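Local coordinates for protein KLLA0E08119p (Kluyveromyces lactis, PDB 3VA7) that probably catalyses the biotin-dependent, ATP-driven carboxylation of urea to urea-1-carboxylate, this piece holding the biotin carboxylase, carboxyltransferase and biotin-carrying parts of a longer enzyme, at residues K929-F934 with E1077-T1082; R1049-W1054 with E1087-D1092. One frame throughout, in Å; residues are numbered along the deposited sequence.

Interaction 1: residues K929-F934 with E1077-T1082; sequences KLPMAF and EFYPVT
The carbonyl oxygen of Met-932 is held by two groups: it accepts a hydrogen bond from Val-1081 N at 3.2 Å and also bonds the hydroxyl of Tyr-980. The backbone N of Leu-930 gives a hydrogen bond to O of Glu-1077 at 2.9 Å, and Met-932 N meets Tyr-1079 O in the same way. In return Leu-930 O receives Tyr-1079 N at 3.1 Å. The four backbone bonds make a parallel ladder between the strands 929-934 and 1077-1081, which cross at 47°, a strong twist. They belong to a mixed sheet of the carboxyltransferase part, where strand 922-934 also pairs with strands 1045-1049 and 1101-1108. On one face of the sheet Tyr-1079 lies alongside Pro-931: chi1 of 69° sets its CG between the backbone N and carbonyl carbon, and the ring covers the proline, with Pro-931 CA 3.6 Å above the ring plane and over its centre. Lys-929 O comes to the edge of that ring. Pro-931 CB further touches Val-1081 CG2 at 4.0 Å. On the other face Met-932 SD sits over the Phe-1078 ring, 4.5 Å from its centroid and 17° off the normal, a Met-aromatic contact. Leu-930 O approaches the edge of the same ring, 3.4 Å from Phe-1078 CD2.

Interaction 2: residues R1049-W1054 with E1087-D1092; sequences RTITAW and EVIIED
Arg-1049 leaves its backbone with CG opposite the N (chi1 -173°) and runs straight until a bend at chi3, while Glu-1087 folds back at chi2 (-75°); these turns bring guanidinium and carboxylate together, their side chains crossing at about a right angle. Both terminal nitrogens of the arginine grip a single oxygen: NH2 of Arg-1049 reaches OE1 of Glu-1087 at 2.9 Å and its NH1 reaches the same OE1 at 3.1 Å. The oxygen lies at the edge of the guanidinium, near its plane, yet both nitrogens meet it from one face of the carboxylate, the two planes being 46° apart. The NE of the same guanidinium forms a salt bridge with Asp-936. Bonds from NE, NH1 and NH2 to two acids fix the rotation of the guanidinium. Beside the bridge, Ile-1090 CD1 comes to 3.3 Å from Arg-1049 NH1. Further along, Ile-1051 puts its CG2 branch against the helix, 3.8 Å from Ile-1089 CG2 and 4.0 Å from Ile-1090 CG1. Beyond it, Thr-1052 OG1 accepts the backbone N of Trp-1054, an ST turn. This chain, leaving strand 1045-1049, thus packs on one side of helix 1083-1094, whose Ile-1089 also rests on Pro-931 of strand 922-934 and Val-1081 of strand 1075-1081, while helix 937-949 meets Arg-1049 through Lys-938 and Thr-939.

The centres of interactions 1 and 2 lie about 10 Å apart, and their segments alternate along the chain: 929-934, 1049-1054, 1077-1082, then 1087-1092. Strand 922-934 is flanked by 1075-1081 and by 1045-1049, whose last residue opens interaction 2. A probable backbone hydrogen bond, Ala-933 N to Arg-1049 O at 2.8 Å, joins the two contacts directly. Helix 1083-1094 follows strand 1075-1081 in the chain, and so the partner of interaction 1 leads into the helix of interaction 2. Together they tie sheet, loop and helix into one packed unit of the carboxyltransferase part; the side chains of Phe-1078 and Thr-1050 are each about 13 Å from the bound urea.

Interaction 1: residues K929-F934 with E1077-T1082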
ATOM      1  N   LYS A 929      17.735  15.555  -8.564  1.00 27.77           N
ATOM      2  CA  LYS A 929      18.437  14.882  -9.650  1.00 27.71           C
ATOM      3  C   LYS A 929      18.148  13.384  -9.640  1.00 27.82           C
ATOM      4  O   LYS A 929      18.550  12.640  -8.698  1.00 28.22           O
ATOM      5  CB  LYS A 929      19.939  15.158  -9.546  1.00 28.85           C
ATOM      6  CG  LYS A 929      20.288  16.481 -10.229  1.00 29.50           C
ATOM      7  CD  LYS A 929      21.538  17.083  -9.693  1.00 31.54           C
ATOM      8  CE  LYS A 929      21.723  18.458 -10.354  1.00 33.17           C
ATOM      9  NZ  LYS A 929      22.936  19.096  -9.764  1.00 33.19           N
ATOM     10  N   LEU A 930      17.449  12.934 -10.676  1.00 26.72           N
ATOM     11  CA  LEU A 930      16.854  11.613 -10.642  1.00 27.18           C
ATOM     12  C   LEU A 930      17.352  10.716 -11.784  1.00 27.53           C
ATOM     13  O   LEU A 930      17.352  11.147 -12.958  1.00 29.13           O
ATOM     14  CB  LEU A 930      15.322  11.773 -10.731  1.00 28.10           C
ATOM     15  CG  LEU A 930      14.562  12.489  -9.586  1.00 28.00           C
ATOM     16  CD1 LEU A 930      13.098  12.377  -9.804  1.00 25.13           C
ATOM     17  CD2 LEU A 930      14.919  11.860  -8.231  1.00 25.61           C
ATOM     18  N   PRO A 931      17.742   9.462 -11.471  1.00 26.64           N
ATOM     19  CA  PRO A 931      18.254   8.565 -12.498  1.00 26.52           C
ATOM     20  C   PRO A 931      17.156   8.164 -13.452  1.00 26.48           C
ATOM     21  O   PRO A 931      16.066   7.841 -13.016  1.00 26.71           O
ATOM     22  CB  PRO A 931      18.675   7.322 -11.706  1.00 25.33           C
ATOM     23  CG  PRO A 931      17.866   7.383 -10.475  1.00 25.45           C
ATOM     24  CD  PRO A 931      17.617   8.786 -10.166  1.00 26.59           C
ATOM     25  N   MET A 932      17.438   8.130 -14.746  1.00 26.87           N
ATOM     26  CA  MET A 932      16.424   7.634 -15.695  1.00 26.74           C
ATOM     27  C   MET A 932      17.043   6.730 -16.780  1.00 26.08           C
ATOM     28  O   MET A 932      18.046   7.077 -17.465  1.00 26.68           O
ATOM     29  CB  MET A 932      15.656   8.818 -16.292  1.00 26.67           C
ATOM     30  CG  MET A 932      14.561   8.440 -17.252  1.00 32.27           C
ATOM     31  SD  MET A 932      14.576   9.545 -18.712  1.00 42.94           S
ATOM     32  CE  MET A 932      15.581   8.556 -19.741  1.00 41.09           C
ATOM     33  N   ALA A 933      16.451   5.559 -16.919  1.00 25.32           N
ATOM     34  CA  ALA A 933      16.685   4.707 -18.085  1.00 25.13           C
ATOM     35  C   ALA A 933      15.898   5.141 -19.356  1.00 24.87           C
ATOM     36  O   ALA A 933      14.665   5.128 -19.390  1.00 25.68           O
ATOM     37  CB  ALA A 933      16.427   3.278 -17.734  1.00 24.26           C
ATOM     38  N   PHE A 934      16.617   5.558 -20.396  1.00 25.09           N
ATOM     39  CA  PHE A 934      15.997   5.792 -21.713  1.00 24.99           C
ATOM     40  C   PHE A 934      15.359   4.557 -22.406  1.00 25.32           C
ATOM     41  O   PHE A 934      16.031   3.585 -22.740  1.00 24.92           O
ATOM     42  CB  PHE A 934      16.996   6.487 -22.621  1.00 25.12           C
ATOM     43  CG  PHE A 934      16.367   7.127 -23.823  1.00 27.28           C
ATOM     44  CD1 PHE A 934      15.521   8.247 -23.677  1.00 27.04           C
ATOM     45  CD2 PHE A 934      16.577   6.602 -25.098  1.00 26.40           C
ATOM     46  CE1 PHE A 934      14.911   8.865 -24.792  1.00 25.56           C
ATOM     47  CE2 PHE A 934      15.967   7.207 -26.215  1.00 26.12           C
ATOM     48  CZ  PHE A 934      15.127   8.331 -26.058  1.00 25.38           C
ATOM     49  N   GLU A1077      15.710  17.248 -12.532  1.00 27.54           N
ATOM     50  CA  GLU A1077      16.719  17.018 -13.630  1.00 28.24           C
ATOM     51  C   GLU A1077      16.972  15.527 -13.826  1.00 27.21           C
ATOM     52  O   GLU A1077      17.043  14.776 -12.861  1.00 27.82           O
ATOM     53  CB  GLU A1077      18.048  17.735 -13.377  1.00 27.48           C
ATOM     54  CG  GLU A1077      17.982  19.260 -13.544  1.00 32.05           C
ATOM     55  CD  GLU A1077      19.379  19.946 -13.429  1.00 40.29           C
ATOM     56  OE1 GLU A1077      19.535  20.913 -12.644  1.00 40.26           O
ATOM     57  OE2 GLU A1077      20.328  19.512 -14.144  1.00 44.37           O
ATOM     58  N   PHE A1078      17.087  15.082 -15.059  1.00 26.35           N
ATOM     59  CA  PHE A1078      17.417  13.668 -15.260  1.00 26.68           C
ATOM     60  C   PHE A1078      18.916  13.377 -15.539  1.00 27.27           C
ATOM     61  O   PHE A1078      19.600  14.178 -16.202  1.00 27.28           O
ATOM     62  CB  PHE A1078      16.557  13.106 -16.366  1.00 25.96           C
ATOM     63  CG  PHE A1078      15.120  12.963 -15.994  1.00 23.06           C
ATOM     64  CD1 PHE A1078      14.134  13.512 -16.808  1.00 19.50           C
ATOM     65  CD2 PHE A1078      14.757  12.253 -14.846  1.00 16.15           C
ATOM     66  CE1 PHE A1078      12.791  13.393 -16.461  1.00 19.68           C
ATOM     67  CE2 PHE A1078      13.452  12.098 -14.501  1.00 17.87           C
ATOM     68  CZ  PHE A1078      12.426  12.667 -15.297  1.00 19.04           C
ATOM     69  N   TYR A1079      19.420  12.262 -15.005  1.00 27.11           N
ATOM     70  CA  TYR A1079      20.743  11.757 -15.395  1.00 27.01           C
ATOM     71  C   TYR A1079      20.665  10.310 -15.893  1.00 27.86           C
ATOM     72  O   TYR A1079      19.853   9.499 -15.394  1.00 28.38           O
ATOM     73  CB  TYR A1079      21.814  11.955 -14.286  1.00 27.17           C
ATOM     74  CG  TYR A1079      21.651  11.110 -13.026  1.00 25.13           C
ATOM     75  CD1 TYR A1079      22.178   9.812 -12.959  1.00 21.59           C
ATOM     76  CD2 TYR A1079      20.954  11.618 -11.904  1.00 24.22           C
ATOM     77  CE1 TYR A1079      22.008   9.048 -11.848  1.00 23.15           C
ATOM     78  CE2 TYR A1079      20.784  10.863 -10.757  1.00 22.22           C
ATOM     79  CZ  TYR A1079      21.315   9.587 -10.727  1.00 25.45           C
ATOM     80  OH  TYR A1079      21.149   8.840  -9.599  1.00 24.98           O
ATOM     81  N   PRO A1080      21.481   9.974 -16.899  1.00 28.92           N
ATOM     82  CA  PRO A1080      21.461   8.622 -17.579  1.00 28.91           C
ATOM     83  C   PRO A1080      21.939   7.455 -16.721  1.00 28.50           C
ATOM     84  O   PRO A1080      23.001   7.551 -16.138  1.00 29.20           O
ATOM     85  CB  PRO A1080      22.467   8.798 -18.704  1.00 28.43           C
ATOM     86  CG  PRO A1080      23.415   9.921 -18.139  1.00 30.47           C
ATOM     87  CD  PRO A1080      22.455  10.889 -17.529  1.00 28.43           C
ATOM     88  N   VAL A1081      21.101   6.431 -16.581  1.00 28.30           N
ATOM     89  CA  VAL A1081      21.486   5.103 -16.140  1.00 28.50           C
ATOM     90  C   VAL A1081      20.922   4.040 -17.090  1.00 29.66           C
ATOM     91  O   VAL A1081      19.938   4.258 -17.862  1.00 28.77           O
ATOM     92  CB  VAL A1081      20.988   4.690 -14.724  1.00 28.86           C
ATOM     93  CG1 VAL A1081      21.680   5.460 -13.666  1.00 26.10           C
ATOM     94  CG2 VAL A1081      19.424   4.711 -14.592  1.00 28.55           C
ATOM     95  N   THR A1082      21.563   2.887 -16.998  1.00 29.73           N
ATOM     96  CA  THR A1082      21.200   1.690 -17.724  1.00 30.30           C
ATOM     97  C   THR A1082      19.933   1.097 -17.118  1.00 30.09           C
ATOM     98  O   THR A1082      19.682   1.313 -15.951  1.00 30.06           O
ATOM     99  CB  THR A1082      22.403   0.737 -17.558  1.00 31.08           C
ATOM    100  OG1 THR A1082      23.276   0.936 -18.675  1.00 30.57           O
ATOM    101  CG2 THR A1082      22.009  -0.726 -17.422  1.00 32.00           C
TER

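Interaction 2: residues R1049-W1054 with E1087-D1092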
ATOM      1  N   ARG A1049      12.319   5.662 -17.917  1.00 22.82           N
ATOM      2  CA  ARG A1049      11.842   5.420 -16.571  1.00 22.35           C
ATOM      3  C   ARG A1049      12.829   5.837 -15.485  1.00 23.02           C
ATOM      4  O   ARG A1049      14.022   5.597 -15.619  1.00 22.98           O
ATOM      5  CB  ARG A1049      11.403   3.965 -16.443  1.00 21.72           C
ATOM      6  CG  ARG A1049      10.736   3.585 -15.172  1.00 21.39           C
ATOM      7  CD  ARG A1049      10.282   2.091 -15.186  1.00 25.31           C
ATOM      8  NE  ARG A1049      11.226   1.178 -15.827  1.00 26.56           N
ATOM      9  CZ  ARG A1049      11.818   0.143 -15.228  1.00 28.39           C
ATOM     10  NH1 ARG A1049      11.530  -0.176 -13.974  1.00 27.09           N
ATOM     11  NH2 ARG A1049      12.671  -0.608 -15.911  1.00 27.59           N
ATOM     12  N   THR A1050      12.302   6.501 -14.445  1.00 23.42           N
ATOM     13  CA  THR A1050      12.991   6.818 -13.185  1.00 23.75           C
ATOM     14  C   THR A1050      12.403   6.002 -12.049  1.00 24.20           C
ATOM     15  O   THR A1050      11.779   4.939 -12.258  1.00 24.66           O
ATOM     16  CB  THR A1050      12.651   8.222 -12.642  1.00 24.44           C
ATOM     17  OG1 THR A1050      11.813   8.968 -13.546  1.00 26.26           O
ATOM     18  CG2 THR A1050      13.881   8.974 -12.149  1.00 22.22           C
ATOM     19  N   ILE A1051      12.602   6.539 -10.839  1.00 23.71           N
ATOM     20  CA  ILE A1051      12.006   6.045  -9.613  1.00 23.43           C
ATOM     21  C   ILE A1051      10.771   6.903  -9.288  1.00 24.22           C
ATOM     22  O   ILE A1051      10.760   8.124  -9.537  1.00 24.70           O
ATOM     23  CB  ILE A1051      12.967   6.190  -8.382  1.00 23.53           C
ATOM     24  CG1 ILE A1051      13.299   7.688  -8.126  1.00 22.05           C
ATOM     25  CG2 ILE A1051      14.146   5.283  -8.514  1.00 21.02           C
ATOM     26  CD1 ILE A1051      14.269   7.991  -7.057  1.00 20.17           C
ATOM     27  N   THR A1052       9.780   6.273  -8.660  1.00 23.72           N
ATOM     28  CA  THR A1052       8.575   6.960  -8.223  1.00 22.87           C
ATOM     29  C   THR A1052       8.900   8.095  -7.299  1.00 22.84           C
ATOM     30  O   THR A1052       9.745   7.968  -6.420  1.00 23.13           O
ATOM     31  CB  THR A1052       7.594   6.002  -7.474  1.00 22.53           C
ATOM     32  OG1 THR A1052       6.395   6.731  -7.160  1.00 21.66           O
ATOM     33  CG2 THR A1052       8.221   5.439  -6.234  1.00 18.00           C
ATOM     34  N   ALA A1053       8.228   9.204  -7.506  1.00 22.07           N
ATOM     35  CA  ALA A1053       8.383  10.309  -6.617  1.00 22.04           C
ATOM     36  C   ALA A1053       7.218  10.258  -5.584  1.00 22.72           C
ATOM     37  O   ALA A1053       6.707  11.313  -5.136  1.00 23.19           O
ATOM     38  CB  ALA A1053       8.373  11.579  -7.424  1.00 21.64           C
ATOM     39  N   TRP A1054       6.787   9.044  -5.232  1.00 21.93           N
ATOM     40  CA  TRP A1054       5.862   8.849  -4.114  1.00 22.57           C
ATOM     41  C   TRP A1054       6.384   7.791  -3.174  1.00 22.78           C
ATOM     42  O   TRP A1054       6.612   6.670  -3.591  1.00 24.63           O
ATOM     43  CB  TRP A1054       4.522   8.402  -4.638  1.00 22.41           C
ATOM     44  CG  TRP A1054       3.540   7.928  -3.601  1.00 21.62           C
ATOM     45  CD1 TRP A1054       3.335   6.626  -3.159  1.00 20.80           C
ATOM     46  CD2 TRP A1054       2.562   8.745  -2.916  1.00 21.19           C
ATOM     47  NE1 TRP A1054       2.287   6.603  -2.250  1.00 19.36           N
ATOM     48  CE2 TRP A1054       1.814   7.882  -2.070  1.00 18.30           C
ATOM     49  CE3 TRP A1054       2.265  10.132  -2.923  1.00 18.72           C
ATOM     50  CZ2 TRP A1054       0.801   8.359  -1.228  1.00 20.16           C
ATOM     51  CZ3 TRP A1054       1.230  10.593  -2.106  1.00 20.59           C
ATOM     52  CH2 TRP A1054       0.509   9.702  -1.265  1.00 19.01           C
ATOM     53  N   GLU A1087      17.178  -0.831 -12.110  1.00 31.08           N
ATOM     54  CA  GLU A1087      16.516  -1.779 -11.260  1.00 31.75           C
ATOM     55  C   GLU A1087      17.252  -1.915  -9.904  1.00 31.00           C
ATOM     56  O   GLU A1087      16.633  -2.282  -8.918  1.00 30.91           O
ATOM     57  CB  GLU A1087      16.346  -3.138 -11.963  1.00 31.82           C
ATOM     58  CG  GLU A1087      15.511  -3.074 -13.216  1.00 34.28           C
ATOM     59  CD  GLU A1087      13.988  -2.936 -13.010  1.00 37.31           C
ATOM     60  OE1 GLU A1087      13.267  -2.738 -14.050  1.00 34.05           O
ATOM     61  OE2 GLU A1087      13.511  -3.038 -11.833  1.00 38.63           O
ATOM     62  N   VAL A1088      18.559  -1.626  -9.854  1.00 30.29           N
ATOM     63  CA  VAL A1088      19.276  -1.751  -8.606  1.00 29.53           C
ATOM     64  C   VAL A1088      18.748  -0.604  -7.702  1.00 30.39           C
ATOM     65  O   VAL A1088      18.240  -0.824  -6.598  1.00 30.42           O
ATOM     66  CB  VAL A1088      20.846  -1.803  -8.814  1.00 30.07           C
ATOM     67  CG1 VAL A1088      21.647  -1.378  -7.529  1.00 25.54           C
ATOM     68  CG2 VAL A1088      21.309  -3.245  -9.251  1.00 27.22           C
ATOM     69  N   ILE A1089      18.829   0.604  -8.237  1.00 30.06           N
ATOM     70  CA  ILE A1089      18.361   1.787  -7.604  1.00 30.55           C
ATOM     71  C   ILE A1089      16.898   1.657  -7.141  1.00 30.84           C
ATOM     72  O   ILE A1089      16.590   2.048  -6.037  1.00 29.68           O
ATOM     73  CB  ILE A1089      18.551   3.047  -8.515  1.00 31.16           C
ATOM     74  CG1 ILE A1089      20.046   3.418  -8.625  1.00 29.49           C
ATOM     75  CG2 ILE A1089      17.750   4.265  -7.949  1.00 29.04           C
ATOM     76  CD1 ILE A1089      20.403   4.168  -9.945  1.00 27.66           C
ATOM     77  N   ILE A1090      16.033   1.083  -7.975  1.00 30.73           N
ATOM     78  CA  ILE A1090      14.605   0.962  -7.639  1.00 29.88           C
ATOM     79  C   ILE A1090      14.421   0.119  -6.360  1.00 31.53           C
ATOM     80  O   ILE A1090      13.759   0.573  -5.416  1.00 31.85           O
ATOM     81  CB  ILE A1090      13.760   0.424  -8.832  1.00 28.76           C
ATOM     82  CG1 ILE A1090      13.566   1.514  -9.867  1.00 26.36           C
ATOM     83  CG2 ILE A1090      12.440  -0.201  -8.397  1.00 21.91           C
ATOM     84  CD1 ILE A1090      12.912   0.965 -11.209  1.00 25.43           C
ATOM     85  N   GLU A1091      15.017  -1.073  -6.327  1.00 32.95           N
ATOM     86  CA  GLU A1091      14.990  -1.925  -5.135  1.00 34.38           C
ATOM     87  C   GLU A1091      15.608  -1.224  -3.934  1.00 33.24           C
ATOM     88  O   GLU A1091      15.012  -1.189  -2.860  1.00 34.25           O
ATOM     89  CB  GLU A1091      15.668  -3.270  -5.375  1.00 35.08           C
ATOM     90  CG  GLU A1091      15.027  -4.416  -4.566  1.00 40.46           C
ATOM     91  CD  GLU A1091      15.899  -5.715  -4.505  1.00 49.96           C
ATOM     92  OE1 GLU A1091      16.937  -5.801  -5.246  1.00 49.91           O
ATOM     93  OE2 GLU A1091      15.535  -6.643  -3.694  1.00 51.62           O
ATOM     94  N   ASP A1092      16.755  -0.612  -4.127  1.00 32.32           N
ATOM     95  CA  ASP A1092      17.384   0.093  -3.033  1.00 32.25           C
ATOM     96  C   ASP A1092      16.469   1.209  -2.452  1.00 32.35           C
ATOM     97  O   ASP A1092      16.391   1.387  -1.242  1.00 33.15           O
ATOM     98  CB  ASP A1092      18.729   0.683  -3.467  1.00 31.81           C
ATOM     99  CG  ASP A1092      19.876  -0.356  -3.526  1.00 31.90           C
ATOM    100  OD1 ASP A1092      19.731  -1.514  -3.064  1.00 29.81           O
ATOM    101  OD2 ASP A1092      20.973   0.024  -4.032  1.00 30.28           O
TER